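Local atomic coordinates of putative pyrazinamidase/nicotinamidase (Streptococcus mutans, PDB entry 3S2S), a protein that probably hydrolyses nicotinamide and its analogue pyrazinamide to the free acids and ammonia, as a zinc-binding member of the isochorismatase family. Residues D52-T56 and F102-I107. Residues are numbered along the deposited sequence; the frame is centred on the assembly and turned at random.
With ZN (zinc ion), chain E.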
loop_
_atom_site.group_PDB
_atom_site.type_symbol
_atom_site.label_atom_id
_atom_site.label_comp_id
_atom_site.label_asym_id
_atom_site.label_seq_id
_atom_site.Cartn_x
_atom_site.Cartn_y
_atom_site.Cartn_z
ATOM N N ASP A 52 9.174 27.057 -23.541
ATOM C CA ASP A 52 9.353 27.926 -22.373
ATOM C C ASP A 52 8.991 27.233 -21.048
ATOM O O ASP A 52 8.908 27.880 -20.006
ATOM C CB ASP A 52 8.558 29.223 -22.537
ATOM C CG ASP A 52 7.075 28.974 -22.750
ATOM O OD1 ASP A 52 6.681 27.804 -22.958
ATOM O OD2 ASP A 52 6.300 29.952 -22.707
ATOM N N GLY A 53 8.781 25.919 -21.100
ATOM C CA GLY A 53 8.387 25.169 -19.913
ATOM C C GLY A 53 9.474 25.116 -18.855
ATOM O O GLY A 53 10.665 24.997 -19.165
ATOM N N LYS A 54 9.057 25.173 -17.592
ATOM C CA LYS A 54 9.995 25.281 -16.470
ATOM C C LYS A 54 10.927 24.082 -16.249
ATOM O O LYS A 54 11.998 24.221 -15.661
ATOM C CB LYS A 54 9.232 25.607 -15.186
ATOM C CG LYS A 54 8.463 26.914 -15.257
ATOM C CD LYS A 54 7.699 27.162 -13.974
ATOM C CE LYS A 54 6.724 28.306 -14.136
ATOM N NZ LYS A 54 5.890 28.464 -12.926
ATOM N N LEU A 55 10.529 22.903 -16.709
ATOM C CA LEU A 55 11.380 21.728 -16.575
ATOM C C LEU A 55 11.262 20.933 -17.853
ATOM O O LEU A 55 11.054 19.714 -17.842
ATOM C CB LEU A 55 10.933 20.876 -15.382
ATOM C CG LEU A 55 11.961 19.894 -14.828
ATOM C CD1 LEU A 55 13.271 20.604 -14.489
ATOM C CD2 LEU A 55 11.399 19.198 -13.604
ATOM N N THR A 56 11.396 21.636 -18.969
ATOM C CA THR A 56 11.035 21.045 -20.244
ATOM C C THR A 56 12.077 20.070 -20.792
ATOM O O THR A 56 13.280 20.312 -20.697
ATOM C CB THR A 56 10.749 22.134 -21.301
ATOM O OG1 THR A 56 10.370 21.494 -22.525
ATOM C CG2 THR A 56 11.985 23.012 -21.524
ATOM N N PHE A 102 14.627 19.954 -8.020
ATOM C CA PHE A 102 14.258 20.528 -9.310
ATOM C C PHE A 102 13.650 21.908 -9.145
ATOM O O PHE A 102 13.057 22.217 -8.108
ATOM C CB PHE A 102 13.243 19.628 -10.014
ATOM C CG PHE A 102 13.770 18.261 -10.355
ATOM C CD1 PHE A 102 14.739 18.101 -11.328
ATOM C CD2 PHE A 102 13.276 17.134 -9.726
ATOM C CE1 PHE A 102 15.213 16.845 -11.647
ATOM C CE2 PHE A 102 13.750 15.882 -10.042
ATOM C CZ PHE A 102 14.716 15.731 -10.993
ATOM N N PRO A 103 13.779 22.741 -10.182
ATOM C CA PRO A 103 13.144 24.057 -10.170
ATOM C C PRO A 103 11.642 23.863 -10.064
ATOM O O PRO A 103 11.141 22.807 -10.462
ATOM C CB PRO A 103 13.468 24.627 -11.562
ATOM C CG PRO A 103 14.538 23.781 -12.115
ATOM C CD PRO A 103 14.438 22.443 -11.462
ATOM N N PRO A 104 10.925 24.872 -9.562
ATOM C CA PRO A 104 9.463 24.808 -9.528
ATOM C C PRO A 104 8.926 24.450 -10.903
ATOM O O PRO A 104 9.436 24.951 -11.908
ATOM C CB PRO A 104 9.059 26.241 -9.182
ATOM C CG PRO A 104 10.251 26.814 -8.500
ATOM C CD PRO A 104 11.435 26.193 -9.160
ATOM N N HIS A 105 7.923 23.584 -10.949
ATOM C CA HIS A 105 7.357 23.134 -12.216
ATOM C C HIS A 105 5.955 22.628 -11.940
ATOM O O HIS A 105 5.681 22.148 -10.833
ATOM C CB HIS A 105 8.210 22.019 -12.812
ATOM C CG HIS A 105 8.317 20.811 -11.935
ATOM N ND1 HIS A 105 9.269 20.694 -10.949
ATOM C CD2 HIS A 105 7.595 19.667 -11.904
ATOM C CE1 HIS A 105 9.125 19.529 -10.338
ATOM N NE2 HIS A 105 8.112 18.889 -10.896
ATOM N N ASN A 106 5.065 22.738 -12.929
ATOM C CA ASN A 106 3.675 22.289 -12.774
ATOM C C ASN A 106 3.037 22.812 -11.494
ATOM O O ASN A 106 2.362 22.081 -10.759
ATOM C CB ASN A 106 3.552 20.751 -12.845
ATOM C CG ASN A 106 3.321 20.250 -14.269
ATOM O OD1 ASN A 106 3.788 20.851 -15.236
ATOM N ND2 ASN A 106 2.594 19.136 -14.400
ATOM N N ILE A 107 3.238 24.099 -11.239
ATOM C CA ILE A 107 2.658 24.701 -10.049
ATOM C C ILE A 107 1.144 24.811 -10.185
ATOM O O ILE A 107 0.631 25.266 -11.214
ATOM C CB ILE A 107 3.257 26.104 -9.806
ATOM C CG1 ILE A 107 4.777 26.014 -9.628
ATOM C CG2 ILE A 107 2.601 26.758 -8.610
ATOM C CD1 ILE A 107 5.223 25.009 -8.536
HETATM ZN ZN ZN E . 7.357 17.048 -9.972
HETATM O O HOH W 1 4.219 26.028 -13.257
HETATM O O HOH W 2 8.521 15.880 -11.340
HETATM O O HOH W 3 6.643 15.047 -9.215
#
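A water joins the two segments, accepting from K54 NZ and from I107 N, each 3.0 Å away. Lysine suits this exposed position: its extended chain runs past P104, CB lying 3.3 Å from the carbonyl O of P104 with CD alongside, and NZ reaches the water.

NE2 of H105 binds the zinc ion at 2.2 Å; D87, H89, E98 and two waters complete the site. ND1 of H105 donates to the carbonyl O of P103 at 2.9 Å, nearly straight (173°) and in the ring plane, which fixes the ring's rotation and turns NE2 toward the zinc ion. Histidine suits this place because its two nitrogens can serve metal and backbone at once.

In this isochorismatase-like alpha/beta fold, the loop after helix 46-49 thus packs on the metal-binding loop that follows strand 81-87, close to the bound cacodylic acid. Over the H105 ring face, L55 CD2 makes a CH-pi contact, 3.8 Å from the centroid, and also reaches F102 CB. Branched leucine can serve two partners, since chi1 of -160° swings CG away from the backbone N: CD1 meets P103 CD at 3.7 Å, where the proline ring offers an apolar edge and the side chains cross at about a right angle.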